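Local structure of disulfide oxidoreductase (Xylella fastidiosa, 2REM) at residues 27-32 / 56-61; 31-36 / 93-98; 160-165 / 184-189; 38-43 / 154-159. The protein probably acts as a periplasmic disulfide oxidoreductase of the DsbA type, exchanging disulfide bonds with protein substrates through a thioredoxin-fold redox centre. All blocks are in the same frame, centred on the assembly; numbering follows the deposited sequence.

Contact 1 of 4, residues 27-32 / 56-61; sequences IEVVEI and KDVRFT
Ile27 to Val30 pair with Val58 to Thr61 as two parallel strands, their N-to-C directions 21° apart, in the beta-alpha-beta unit of the thioredoxin fold. Ile27, Val29 and Glu31 turn their backbone polar groups to Asp57, Arg59 and Thr61. Glu28 and Val30 turn theirs the other way, to Asn162 and to Val160 of strand 158-161. Helix 38-52 joins the two strands and packs on the face that holds Val29 and Phe60, with Trp50 on Val29 and Leu47 on Phe60. On that face Val29 CG2 meets Val58 CG1 at 3.8 Å. The Phe60 ring turns its edge to Glu31 CB, which lies 4.2 Å from CE1.

The other face carries Glu28, Arg59 and Thr61. Arg59 leaves the backbone extended, then bends at chi3 (69°), and this swings the edge of its guanidinium back toward Glu28. NH2 of Arg59 makes a nearly straight salt bridge to Glu28 OE2, 2.9 Å long. The carboxylate oxygen lies in the guanidinium plane, but it is itself met from above the carboxylate plane, and the two planes are 70° apart. Outside the pair, Ala21 N also donates to Glu28 OE2, Phe20 N donates to OE1, and Pro22 O accepts from Arg59 NH1. One water ties the group together. The water donates to Glu28 OE2 at 2.7 Å. The same water accepts from Arg59 NE and lies 2.7 Å from Thr61 OG1.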
loop_
_atom_site.group_PDB
_atom_site.type_symbol
_atom_site.label_atom_id
_atom_site.label_comp_id
_atom_site.label_asym_id
_atom_site.label_seq_id
_atom_site.Cartn_x
_atom_site.Cartn_y
_atom_site.Cartn_z
ATOM N N ILE A 27 -2.228 4.684 15.477
ATOM C CA ILE A 27 -2.985 5.282 14.394
ATOM C C ILE A 27 -2.486 4.629 13.116
ATOM O O ILE A 27 -1.318 4.777 12.732
ATOM C CB ILE A 27 -2.811 6.805 14.311
ATOM C CG1 ILE A 27 -3.195 7.462 15.650
ATOM C CG2 ILE A 27 -3.634 7.343 13.122
ATOM C CD1 ILE A 27 -2.666 8.869 15.836
ATOM N N GLU A 28 -3.369 3.884 12.474
ATOM C CA GLU A 28 -2.983 3.172 11.282
ATOM C C GLU A 28 -3.164 4.086 10.095
ATOM O O GLU A 28 -4.202 4.721 9.933
ATOM C CB GLU A 28 -3.826 1.917 11.106
ATOM C CG GLU A 28 -3.488 1.151 9.856
ATOM C CD GLU A 28 -4.427 0.007 9.658
ATOM O OE1 GLU A 28 -5.504 0.234 9.061
ATOM O OE2 GLU A 28 -4.094 -1.110 10.112
ATOM N N VAL A 29 -2.110 4.181 9.301
ATOM C CA VAL A 29 -2.173 4.865 8.034
ATOM C C VAL A 29 -1.796 3.846 6.988
ATOM O O VAL A 29 -0.657 3.404 6.930
ATOM C CB VAL A 29 -1.213 6.066 7.987
ATOM C CG1 VAL A 29 -1.326 6.765 6.640
ATOM C CG2 VAL A 29 -1.581 7.058 9.126
ATOM N N VAL A 30 -2.774 3.488 6.174
ATOM C CA VAL A 30 -2.556 2.587 5.062
ATOM C C VAL A 30 -2.461 3.375 3.771
ATOM O O VAL A 30 -3.220 4.326 3.544
ATOM C CB VAL A 30 -3.680 1.500 4.975
ATOM C CG1 VAL A 30 -3.673 0.789 3.583
ATOM C CG2 VAL A 30 -3.529 0.508 6.107
ATOM N N GLU A 31 -1.486 3.003 2.940
ATOM C CA GLU A 31 -1.513 3.370 1.521
ATOM C C GLU A 31 -1.871 2.141 0.710
ATOM O O GLU A 31 -1.123 1.152 0.715
ATOM C CB GLU A 31 -0.156 3.852 1.017
ATOM C CG GLU A 31 -0.253 4.396 -0.431
ATOM C CD GLU A 31 1.034 4.253 -1.247
ATOM O OE1 GLU A 31 1.901 3.430 -0.894
ATOM O OE2 GLU A 31 1.166 4.967 -2.262
ATOM N N ILE A 32 -3.003 2.213 0.027
ATOM C CA ILE A 32 -3.375 1.235 -0.986
ATOM C C ILE A 32 -2.654 1.696 -2.237
ATOM O O ILE A 32 -2.812 2.843 -2.681
ATOM C CB ILE A 32 -4.899 1.154 -1.209
ATOM C CG1 ILE A 32 -5.617 0.856 0.120
ATOM C CG2 ILE A 32 -5.242 0.138 -2.337
ATOM C CD1 ILE A 32 -7.144 0.825 0.020
ATOM N N LYS A 56 5.707 7.626 16.922
ATOM C CA LYS A 56 5.724 6.164 17.103
ATOM C C LYS A 56 4.335 5.543 17.152
ATOM O O LYS A 56 4.176 4.351 16.894
ATOM C CB LYS A 56 6.481 5.778 18.377
ATOM C CG LYS A 56 7.991 5.984 18.325
ATOM C CD LYS A 56 8.564 6.135 19.750
ATOM C CE LYS A 56 9.139 4.829 20.313
ATOM N NZ LYS A 56 8.479 3.597 19.766
ATOM N N ASP A 57 3.337 6.351 17.502
ATOM C CA ASP A 57 1.957 5.876 17.514
ATOM C C ASP A 57 1.361 5.698 16.107
ATOM O O ASP A 57 0.255 5.185 15.962
ATOM C CB ASP A 57 1.074 6.771 18.388
ATOM C CG ASP A 57 0.986 8.197 17.885
ATOM O OD1 ASP A 57 1.716 8.553 16.941
ATOM O OD2 ASP A 57 0.184 8.975 18.450
ATOM N N VAL A 58 2.080 6.137 15.077
ATOM C CA VAL A 58 1.658 5.858 13.688
ATOM C C VAL A 58 2.170 4.495 13.203
ATOM O O VAL A 58 3.375 4.208 13.257
ATOM C CB VAL A 58 2.036 6.998 12.677
ATOM C CG1 VAL A 58 1.610 6.627 11.235
ATOM C CG2 VAL A 58 1.377 8.309 13.068
ATOM N N ARG A 59 1.245 3.644 12.764
ATOM C CA ARG A 59 1.608 2.429 12.067
ATOM C C ARG A 59 1.318 2.649 10.586
ATOM O O ARG A 59 0.168 2.692 10.164
ATOM C CB ARG A 59 0.853 1.209 12.602
ATOM C CG ARG A 59 1.265 -0.104 11.941
ATOM C CD ARG A 59 0.574 -1.294 12.582
ATOM N NE ARG A 59 -0.858 -1.284 12.288
ATOM C CZ ARG A 59 -1.825 -1.418 13.187
ATOM N NH1 ARG A 59 -1.537 -1.610 14.472
ATOM N NH2 ARG A 59 -3.101 -1.393 12.777
ATOM N N PHE A 60 2.378 2.805 9.809
ATOM C CA PHE A 60 2.233 3.039 8.380
ATOM C C PHE A 60 2.368 1.719 7.636
ATOM O O PHE A 60 3.370 1.012 7.774
ATOM C CB PHE A 60 3.265 4.069 7.914
ATOM C CG PHE A 60 3.372 4.180 6.428
ATOM C CD1 PHE A 60 2.264 4.446 5.658
ATOM C CD2 PHE A 60 4.608 4.015 5.805
ATOM C CE1 PHE A 60 2.361 4.523 4.274
ATOM C CE2 PHE A 60 4.721 4.105 4.412
ATOM C CZ PHE A 60 3.593 4.354 3.657
ATOM N N THR A 61 1.351 1.385 6.863
ATOM C CA THR A 61 1.252 0.061 6.281
ATOM C C THR A 61 0.935 0.191 4.814
ATOM O O THR A 61 0.071 0.972 4.428
ATOM C CB THR A 61 0.166 -0.755 6.990
ATOM O OG1 THR A 61 0.531 -0.874 8.362
ATOM C CG2 THR A 61 0.014 -2.151 6.364
HETATM O O HOH W 1 -1.603 -1.904 9.627
#

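Contact 2 of 4, residues 31-36 / 93-98; sequences EIFGYT and AMFEAI
Tyr35 carries this contact, with its ring held between Met94 and Phe33. CG of Met94 sits over one face as a CH-pi contact, 3.4 Å from the ring centroid and 12° off the normal. Met94 CG stands anti to the backbone N (chi1 176°), which lays it across the tyrosine. The chain then bends, and SD makes an oblique Met-aromatic contact 5.0 Å from the same centroid. Phe33 CE1 covers the opposite face of the tyrosine.

Phe95 meets Tyr35 edge to face. The tyrosine presents the edge and Phe95 the face, with centroids 5.1 Å apart and planes at 68°. Tyr35 CD1 lies over the centre of the Phe95 ring. Phe95 also turns its edge to the backbone, where Gly34 O lies in the ring plane 3.5 Å from CE1. Phe33 CD1 touches Phe95 CZ at 3.9 Å. Ile98 packs at the base of the tyrosine side chain, its CD1 3.6 Å from Tyr35 CB.

Further out, the ring of His91 meets those of Phe33, Tyr35 and Phe95. Tyr78 packs edge to face on Phe33, and Leu114 and Phe117 back Met94. Cys40 touches both Phe33 and Phe95. The buried carbonyl of Tyr35 has its polar partner in His99 NE2. The contact thus joins the end of strand 27-33 and the loop after it, which leads into the CxxC helix, to the helical domain that DsbA proteins add to the thioredoxin fold. The grip is mainly aromatic and apolar, so shape, not directional polar bonding, sets how the loop seats on helix 87-101.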
loop_
_atom_site.group_PDB
_atom_site.type_symbol
_atom_site.label_atom_id
_atom_site.label_comp_id
_atom_site.label_asym_id
_atom_site.label_seq_id
_atom_site.Cartn_x
_atom_site.Cartn_y
_atom_site.Cartn_z
ATOM N N GLU A 31 -1.486 3.003 2.940
ATOM C CA GLU A 31 -1.513 3.370 1.521
ATOM C C GLU A 31 -1.871 2.141 0.710
ATOM O O GLU A 31 -1.123 1.152 0.715
ATOM C CB GLU A 31 -0.156 3.852 1.017
ATOM C CG GLU A 31 -0.253 4.396 -0.431
ATOM C CD GLU A 31 1.034 4.253 -1.247
ATOM O OE1 GLU A 31 1.901 3.430 -0.894
ATOM O OE2 GLU A 31 1.166 4.967 -2.262
ATOM N N ILE A 32 -3.003 2.213 0.027
ATOM C CA ILE A 32 -3.375 1.235 -0.986
ATOM C C ILE A 32 -2.654 1.696 -2.237
ATOM O O ILE A 32 -2.812 2.843 -2.681
ATOM C CB ILE A 32 -4.899 1.154 -1.209
ATOM C CG1 ILE A 32 -5.617 0.856 0.120
ATOM C CG2 ILE A 32 -5.242 0.138 -2.337
ATOM C CD1 ILE A 32 -7.144 0.825 0.020
ATOM N N PHE A 33 -1.782 0.827 -2.751
ATOM C CA PHE A 33 -0.952 1.176 -3.891
ATOM C C PHE A 33 -0.961 -0.019 -4.852
ATOM O O PHE A 33 -1.309 -1.150 -4.473
ATOM C CB PHE A 33 0.503 1.408 -3.430
ATOM C CG PHE A 33 1.245 0.112 -3.202
ATOM C CD1 PHE A 33 2.072 -0.426 -4.196
ATOM C CD2 PHE A 33 1.060 -0.600 -2.031
ATOM C CE1 PHE A 33 2.682 -1.642 -4.011
ATOM C CE2 PHE A 33 1.690 -1.810 -1.840
ATOM C CZ PHE A 33 2.494 -2.327 -2.823
ATOM N N GLY A 34 -0.578 0.237 -6.082
ATOM C CA GLY A 34 -0.200 -0.833 -6.997
ATOM C C GLY A 34 1.143 -0.488 -7.623
ATOM O O GLY A 34 1.405 0.669 -7.969
ATOM N N TYR A 35 2.000 -1.490 -7.783
ATOM C CA TYR A 35 3.246 -1.344 -8.530
ATOM C C TYR A 35 3.021 -0.883 -9.970
ATOM O O TYR A 35 3.852 -0.171 -10.543
ATOM C CB TYR A 35 4.015 -2.671 -8.509
ATOM C CG TYR A 35 4.797 -2.922 -7.231
ATOM C CD1 TYR A 35 5.658 -1.945 -6.714
ATOM C CD2 TYR A 35 4.714 -4.143 -6.574
ATOM C CE1 TYR A 35 6.375 -2.169 -5.566
ATOM C CE2 TYR A 35 5.457 -4.387 -5.419
ATOM C CZ TYR A 35 6.278 -3.383 -4.928
ATOM O OH TYR A 35 7.016 -3.586 -3.812
ATOM N N THR A 36 1.875 -1.257 -10.540
ATOM C CA THR A 36 1.553 -0.900 -11.920
ATOM C C THR A 36 1.099 0.537 -12.070
ATOM O O THR A 36 0.949 1.025 -13.191
ATOM C CB THR A 36 0.442 -1.810 -12.541
ATOM O OG1 THR A 36 -0.762 -1.711 -11.780
ATOM C CG2 THR A 36 0.891 -3.257 -12.616
ATOM N N ALA A 93 12.774 -0.077 -6.475
ATOM C CA ALA A 93 13.302 -0.786 -7.635
ATOM C C ALA A 93 12.198 -1.448 -8.469
ATOM O O ALA A 93 12.260 -1.468 -9.715
ATOM C CB ALA A 93 14.332 -1.817 -7.186
ATOM N N MET A 94 11.184 -1.993 -7.803
ATOM C CA MET A 94 10.079 -2.585 -8.550
ATOM C C MET A 94 9.344 -1.500 -9.352
ATOM O O MET A 94 9.072 -1.684 -10.516
ATOM C CB MET A 94 9.114 -3.385 -7.660
ATOM C CG MET A 94 7.912 -3.912 -8.442
ATOM S SD MET A 94 8.370 -5.047 -9.784
ATOM C CE MET A 94 8.525 -6.522 -8.823
ATOM N N PHE A 95 9.002 -0.379 -8.721
ATOM C CA PHE A 95 8.402 0.738 -9.458
ATOM C C PHE A 95 9.260 1.166 -10.646
ATOM O O PHE A 95 8.770 1.365 -11.775
ATOM C CB PHE A 95 8.222 1.949 -8.526
ATOM C CG PHE A 95 7.049 1.860 -7.599
ATOM C CD1 PHE A 95 5.747 1.721 -8.083
ATOM C CD2 PHE A 95 7.236 2.029 -6.231
ATOM C CE1 PHE A 95 4.670 1.709 -7.217
ATOM C CE2 PHE A 95 6.165 1.993 -5.346
ATOM C CZ PHE A 95 4.866 1.822 -5.842
ATOM N N GLU A 96 10.564 1.307 -10.393
ATOM C CA GLU A 96 11.486 1.692 -11.425
ATOM C C GLU A 96 11.568 0.647 -12.558
ATOM O O GLU A 96 11.510 1.013 -13.723
ATOM C CB GLU A 96 12.836 2.008 -10.790
ATOM C CG GLU A 96 14.014 1.887 -11.683
ATOM C CD GLU A 96 15.271 2.331 -10.974
ATOM O OE1 GLU A 96 15.537 1.793 -9.868
ATOM O OE2 GLU A 96 15.958 3.234 -11.516
ATOM N N ALA A 97 11.620 -0.634 -12.200
ATOM C CA ALA A 97 11.636 -1.734 -13.179
ATOM C C ALA A 97 10.434 -1.638 -14.118
ATOM O O ALA A 97 10.563 -1.852 -15.313
ATOM C CB ALA A 97 11.600 -3.057 -12.467
ATOM N N ILE A 98 9.272 -1.317 -13.564
ATOM C CA ILE A 98 8.034 -1.271 -14.346
ATOM C C ILE A 98 7.954 0.020 -15.152
ATOM O O ILE A 98 7.704 0.013 -16.364
ATOM C CB ILE A 98 6.795 -1.398 -13.421
ATOM C CG1 ILE A 98 6.791 -2.768 -12.738
ATOM C CG2 ILE A 98 5.503 -1.138 -14.215
ATOM C CD1 ILE A 98 5.889 -2.847 -11.546
#

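Contact 3 of 4, residues 160-165 / 184-189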
loop_
_atom_site.group_PDB
_atom_site.type_symbol
_atom_site.label_atom_id
_atom_site.label_comp_id
_atom_site.label_asym_id
_atom_site.label_seq_id
_atom_site.Cartn_x
_atom_site.Cartn_y
_atom_site.Cartn_z
ATOM N N VAL A 160 -5.655 5.659 3.787
ATOM C CA VAL A 160 -6.750 5.351 4.688
ATOM C C VAL A 160 -6.244 5.429 6.125
ATOM O O VAL A 160 -5.271 4.748 6.494
ATOM C CB VAL A 160 -7.345 3.949 4.441
ATOM C CG1 VAL A 160 -8.623 3.731 5.298
ATOM C CG2 VAL A 160 -7.628 3.692 2.956
ATOM N N VAL A 161 -6.910 6.247 6.932
ATOM C CA VAL A 161 -6.550 6.393 8.344
ATOM C C VAL A 161 -7.499 5.590 9.206
ATOM O O VAL A 161 -8.721 5.789 9.159
ATOM C CB VAL A 161 -6.533 7.871 8.797
ATOM C CG1 VAL A 161 -6.065 7.987 10.248
ATOM C CG2 VAL A 161 -5.587 8.697 7.882
ATOM N N ASN A 162 -6.920 4.674 9.977
ATOM C CA ASN A 162 -7.669 3.840 10.932
ATOM C C ASN A 162 -8.822 3.066 10.310
ATOM O O ASN A 162 -9.781 2.703 11.003
ATOM C CB ASN A 162 -8.149 4.692 12.124
ATOM C CG ASN A 162 -7.060 4.913 13.147
ATOM O OD1 ASN A 162 -5.977 4.324 13.050
ATOM N ND2 ASN A 162 -7.325 5.771 14.123
ATOM N N GLY A 163 -8.716 2.819 9.005
ATOM C CA GLY A 163 -9.760 2.096 8.265
ATOM C C GLY A 163 -11.055 2.890 8.163
ATOM O O GLY A 163 -12.080 2.373 7.730
ATOM N N ARG A 164 -10.999 4.142 8.580
ATOM C CA ARG A 164 -12.208 4.926 8.753
ATOM C C ARG A 164 -12.246 6.133 7.831
ATOM O O ARG A 164 -13.312 6.543 7.408
ATOM C CB ARG A 164 -12.312 5.381 10.205
ATOM C CG ARG A 164 -13.575 6.066 10.556
ATOM C CD ARG A 164 -13.684 6.126 12.063
ATOM N NE ARG A 164 -14.876 6.846 12.475
ATOM C CZ ARG A 164 -15.048 7.334 13.691
ATOM N NH1 ARG A 164 -14.098 7.175 14.604
ATOM N NH2 ARG A 164 -16.166 7.974 13.990
ATOM N N TYR A 165 -11.094 6.727 7.554
ATOM C CA TYR A 165 -11.073 7.938 6.749
ATOM C C TYR A 165 -10.211 7.733 5.545
ATOM O O TYR A 165 -9.026 7.437 5.671
ATOM C CB TYR A 165 -10.591 9.133 7.556
ATOM C CG TYR A 165 -11.408 9.326 8.793
ATOM C CD1 TYR A 165 -10.891 8.999 10.043
ATOM C CD2 TYR A 165 -12.707 9.796 8.709
ATOM C CE1 TYR A 165 -11.656 9.155 11.185
ATOM C CE2 TYR A 165 -13.482 9.955 9.840
ATOM C CZ TYR A 165 -12.936 9.637 11.071
ATOM O OH TYR A 165 -13.687 9.791 12.190
ATOM N N SER A 184 -3.604 13.622 13.260
ATOM C CA SER A 184 -3.645 14.460 14.460
ATOM C C SER A 184 -4.994 14.420 15.150
ATOM O O SER A 184 -5.081 14.467 16.394
ATOM C CB SER A 184 -3.292 15.891 14.106
ATOM O OG SER A 184 -1.933 15.931 13.734
ATOM N N ARG A 185 -6.042 14.362 14.341
ATOM C CA ARG A 185 -7.393 14.339 14.873
ATOM C C ARG A 185 -7.665 13.020 15.617
ATOM O O ARG A 185 -8.262 13.036 16.674
ATOM C CB ARG A 185 -8.421 14.575 13.774
ATOM C CG ARG A 185 -9.808 14.844 14.328
ATOM C CD ARG A 185 -10.809 15.083 13.258
ATOM N NE ARG A 185 -10.946 13.950 12.351
ATOM C CZ ARG A 185 -11.911 13.872 11.443
ATOM N NH1 ARG A 185 -12.813 14.851 11.367
ATOM N NH2 ARG A 185 -11.992 12.827 10.630
ATOM N N GLU A 186 -7.205 11.903 15.061
ATOM C CA GLU A 186 -7.247 10.609 15.754
ATOM C C GLU A 186 -6.456 10.648 17.047
ATOM O O GLU A 186 -6.912 10.142 18.089
ATOM C CB GLU A 186 -6.697 9.491 14.871
ATOM C CG GLU A 186 -7.572 9.213 13.658
ATOM C CD GLU A 186 -9.029 8.959 14.063
ATOM O OE1 GLU A 186 -9.875 9.865 13.898
ATOM O OE2 GLU A 186 -9.319 7.855 14.555
ATOM N N ARG A 187 -5.281 11.264 16.982
ATOM C CA ARG A 187 -4.442 11.377 18.159
ATOM C C ARG A 187 -5.160 12.186 19.255
ATOM O O ARG A 187 -5.201 11.782 20.423
ATOM C CB ARG A 187 -3.117 12.004 17.765
ATOM C CG ARG A 187 -2.103 12.033 18.880
ATOM C CD ARG A 187 -0.780 12.535 18.374
ATOM N NE ARG A 187 -0.117 11.581 17.493
ATOM C CZ ARG A 187 0.265 11.848 16.248
ATOM N NH1 ARG A 187 0.042 13.049 15.720
ATOM N NH2 ARG A 187 0.883 10.921 15.536
ATOM N N ALA A 188 -5.764 13.308 18.868
ATOM C CA ALA A 188 -6.480 14.139 19.820
ATOM C C ALA A 188 -7.679 13.396 20.397
ATOM O O ALA A 188 -7.941 13.462 21.599
ATOM C CB ALA A 188 -6.916 15.413 19.157
ATOM N N ALA A 189 -8.405 12.701 19.525
ATOM C CA ALA A 189 -9.562 11.906 19.919
ATOM C C ALA A 189 -9.207 10.856 20.977
ATOM O O ALA A 189 -10.039 10.525 21.818
ATOM C CB ALA A 189 -10.164 11.235 18.708
HETATM O O HOH W 2 -11.649 6.838 14.664
HETATM O O HOH W 3 -12.398 10.053 14.613
#
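Glu186 has CG anti to its carbonyl carbon (chi1 -67°) and bends again at chi2 (-53°), a folded shape that brings its carboxylate between Asn162 and Tyr165. Asn162 meets it tip to tip. ND2 of Asn162 donates to Glu186 OE2 at 2.9 Å, on the anti lone pair and close to the amide plane. The other amide atom, Asn162 OD1, takes the backbone N of Glu28. Glu186 CG rests on Val161 CG1 at 3.9 Å.

Tyr165 is covered on both faces. Arg185 bends at chi3 (60°) and brings NH2 3.3 Å above the ring plane, toward the rim, as a cation-pi contact. Arg164 CG lies over the opposite face. Arg185 also reaches Tyr11 OH through NH1, and Arg164 NE forms a salt bridge with Glu13.

These residues sit at the turn between strands 158-161 and 165-167, which packs against helix 172-190. Arg164 and Tyr165 form a classic beta bulge opposite Val161, whose O accepts from both their backbone N atoms.

Two waters lie in the seam. One sits between Arg164 NH1 and Glu186 OE2, though both distances are short enough to leave the link doubtful. The other donates to Glu186 OE1 at 2.6 Å and lies 2.8 Å from Tyr165 OH. Both carboxylate oxygens therefore receive hydrogen bonds, and the nearby arginines probably help keep Glu186 ionised.

Contact 4 of 4, residues 38-43 / 154-159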
loop_
_atom_site.group_PDB
_atom_site.type_symbol
_atom_site.label_atom_id
_atom_site.label_comp_id
_atom_site.label_asym_id
_atom_site.label_seq_id
_atom_site.Cartn_x
_atom_site.Cartn_y
_atom_site.Cartn_z
ATOM N N PRO A 38 1.461 4.372 -12.074
ATOM C CA PRO A 38 2.542 5.371 -12.135
ATOM C C PRO A 38 2.393 6.457 -11.062
ATOM O O PRO A 38 3.395 7.007 -10.634
ATOM C CB PRO A 38 2.426 5.942 -13.543
ATOM C CG PRO A 38 1.040 5.636 -13.975
ATOM C CD PRO A 38 0.609 4.398 -13.272
ATOM N N HIS A 39 1.167 6.738 -10.614
ATOM C CA HIS A 39 0.980 7.685 -9.501
ATOM C C HIS A 39 1.632 7.162 -8.227
ATOM O O HIS A 39 2.337 7.898 -7.529
ATOM C CB HIS A 39 -0.495 8.015 -9.273
ATOM C CG HIS A 39 -1.183 8.516 -10.499
ATOM N ND1 HIS A 39 -2.150 7.786 -11.161
ATOM C CD2 HIS A 39 -1.013 9.650 -11.215
ATOM C CE1 HIS A 39 -2.555 8.456 -12.225
ATOM N NE2 HIS A 39 -1.882 9.592 -12.280
ATOM N N CYS A 40 1.419 5.879 -7.948
ATOM C CA CYS A 40 2.047 5.237 -6.807
ATOM C C CYS A 40 3.565 5.313 -6.890
ATOM O O CYS A 40 4.226 5.590 -5.896
ATOM C CB CYS A 40 1.602 3.793 -6.721
ATOM S SG CYS A 40 -0.118 3.695 -6.214
ATOM N N ALA A 41 4.111 5.046 -8.072
ATOM C CA ALA A 41 5.551 5.127 -8.285
ATOM C C ALA A 41 6.063 6.513 -7.949
ATOM O O ALA A 41 7.104 6.659 -7.306
ATOM C CB ALA A 41 5.900 4.774 -9.731
ATOM N N HIS A 42 5.307 7.523 -8.370
ATOM C CA HIS A 42 5.730 8.914 -8.230
ATOM C C HIS A 42 5.600 9.376 -6.789
ATOM O O HIS A 42 6.373 10.201 -6.320
ATOM C CB HIS A 42 4.911 9.815 -9.149
ATOM C CG HIS A 42 5.165 9.590 -10.611
ATOM N ND1 HIS A 42 4.309 10.043 -11.592
ATOM C CD2 HIS A 42 6.175 8.958 -11.258
ATOM C CE1 HIS A 42 4.787 9.713 -12.780
ATOM N NE2 HIS A 42 5.915 9.045 -12.603
ATOM N N PHE A 43 4.619 8.826 -6.094
ATOM C CA PHE A 43 4.307 9.229 -4.751
ATOM C C PHE A 43 5.247 8.600 -3.749
ATOM O O PHE A 43 5.440 9.137 -2.664
ATOM C CB PHE A 43 2.887 8.770 -4.446
ATOM C CG PHE A 43 2.334 9.239 -3.131
ATOM C CD1 PHE A 43 2.617 10.506 -2.620
ATOM C CD2 PHE A 43 1.454 8.422 -2.438
ATOM C CE1 PHE A 43 2.039 10.938 -1.402
ATOM C CE2 PHE A 43 0.883 8.839 -1.243
ATOM C CZ PHE A 43 1.186 10.100 -0.735
ATOM N N VAL A 154 -11.190 4.689 -5.088
ATOM C CA VAL A 154 -11.247 4.941 -6.517
ATOM C C VAL A 154 -9.789 5.269 -6.870
ATOM O O VAL A 154 -9.307 6.404 -6.661
ATOM C CB VAL A 154 -12.214 6.107 -6.848
ATOM C CG1 VAL A 154 -12.060 6.588 -8.286
ATOM C CG2 VAL A 154 -13.642 5.680 -6.612
ATOM N N GLY A 155 -9.079 4.261 -7.349
ATOM C CA GLY A 155 -7.726 4.460 -7.816
ATOM C C GLY A 155 -6.715 4.491 -6.692
ATOM O O GLY A 155 -7.044 4.321 -5.500
ATOM N N THR A 156 -5.466 4.708 -7.086
ATOM C CA THR A 156 -4.344 4.647 -6.186
ATOM C C THR A 156 -3.412 5.798 -6.577
ATOM O O THR A 156 -3.474 6.281 -7.700
ATOM C CB THR A 156 -3.587 3.299 -6.373
ATOM O OG1 THR A 156 -3.260 3.138 -7.762
ATOM C CG2 THR A 156 -4.435 2.121 -5.903
ATOM N N PRO A 157 -2.561 6.259 -5.645
ATOM C CA PRO A 157 -2.533 5.808 -4.257
ATOM C C PRO A 157 -3.745 6.289 -3.473
ATOM O O PRO A 157 -4.285 7.362 -3.741
ATOM C CB PRO A 157 -1.286 6.499 -3.698
ATOM C CG PRO A 157 -1.142 7.736 -4.531
ATOM C CD PRO A 157 -1.505 7.255 -5.912
ATOM N N THR A 158 -4.143 5.507 -2.493
ATOM C CA THR A 158 -5.212 5.918 -1.597
ATOM C C THR A 158 -4.735 5.731 -0.173
ATOM O O THR A 158 -4.303 4.641 0.219
ATOM C CB THR A 158 -6.486 5.103 -1.845
ATOM O OG1 THR A 158 -7.023 5.475 -3.113
ATOM C CG2 THR A 158 -7.541 5.383 -0.778
ATOM N N ILE A 159 -4.814 6.808 0.585
ATOM C CA ILE A 159 -4.469 6.791 1.994
ATOM C C ILE A 159 -5.737 6.594 2.832
ATOM O O ILE A 159 -6.768 7.257 2.587
ATOM C CB ILE A 159 -3.759 8.089 2.422
ATOM C CG1 ILE A 159 -2.467 8.297 1.605
ATOM C CG2 ILE A 159 -3.520 8.065 3.954
ATOM C CD1 ILE A 159 -1.421 7.183 1.791
#
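The cis-proline loop of the thioredoxin fold meets the start of the CxxC helix here. Pro157 follows a cis peptide bond and packs beside Cys40, the second cysteine of the motif. Cys37 and Cys40 are the predicted redox pair, but they are not joined in this structure. SG of Cys40 lies against Thr156, 3.5 Å from CB, and reaches Pro157 CD at 3.8 Å. His39 adds its CB to the same ring atom, Pro157 CD, at 3.6 Å.

One turn further along the helix is Phe43. CG of Phe43 stands anti to the backbone N (chi1 -174°), which carries the ring out to the loop. Its CD2 meets Pro157 CG closely, at 3.4 Å. Ile159 CD1 comes to the edge of the Phe43 ring, 4.2 Å from Phe43 CE2. Phe172 stacks on Phe43 from helix 172-190.

The loop is braced within itself by Thr158 OG1, which donates to Gly155 O at 2.7 Å. Between helix and loop the contact is van der Waals packing. It sets the cis-proline beside the Cys40 sulfur, as is usual for thioredoxin-fold redox sites, and here adds Thr156.

From the N terminus, contacts 1 and 2 start from the same strand, 27-33. Contact 1 closes first, when the chain returns through helix 38-52 to strand 58-64. Contact 2 closes later, on helix 87-101, and spans a longer loop that includes strand 58-64. Contact 4 opens at residues 38-43, inside the loops of both, and closes beyond them at 154-159, so it crosses each. It brings the chain back from the helices to the sheet. Contact 3 follows in series, a short closure from strand 158-161 to the C-terminal helix. All four reach the sheet, where strand 27-33 lies between 58-64 and 158-161.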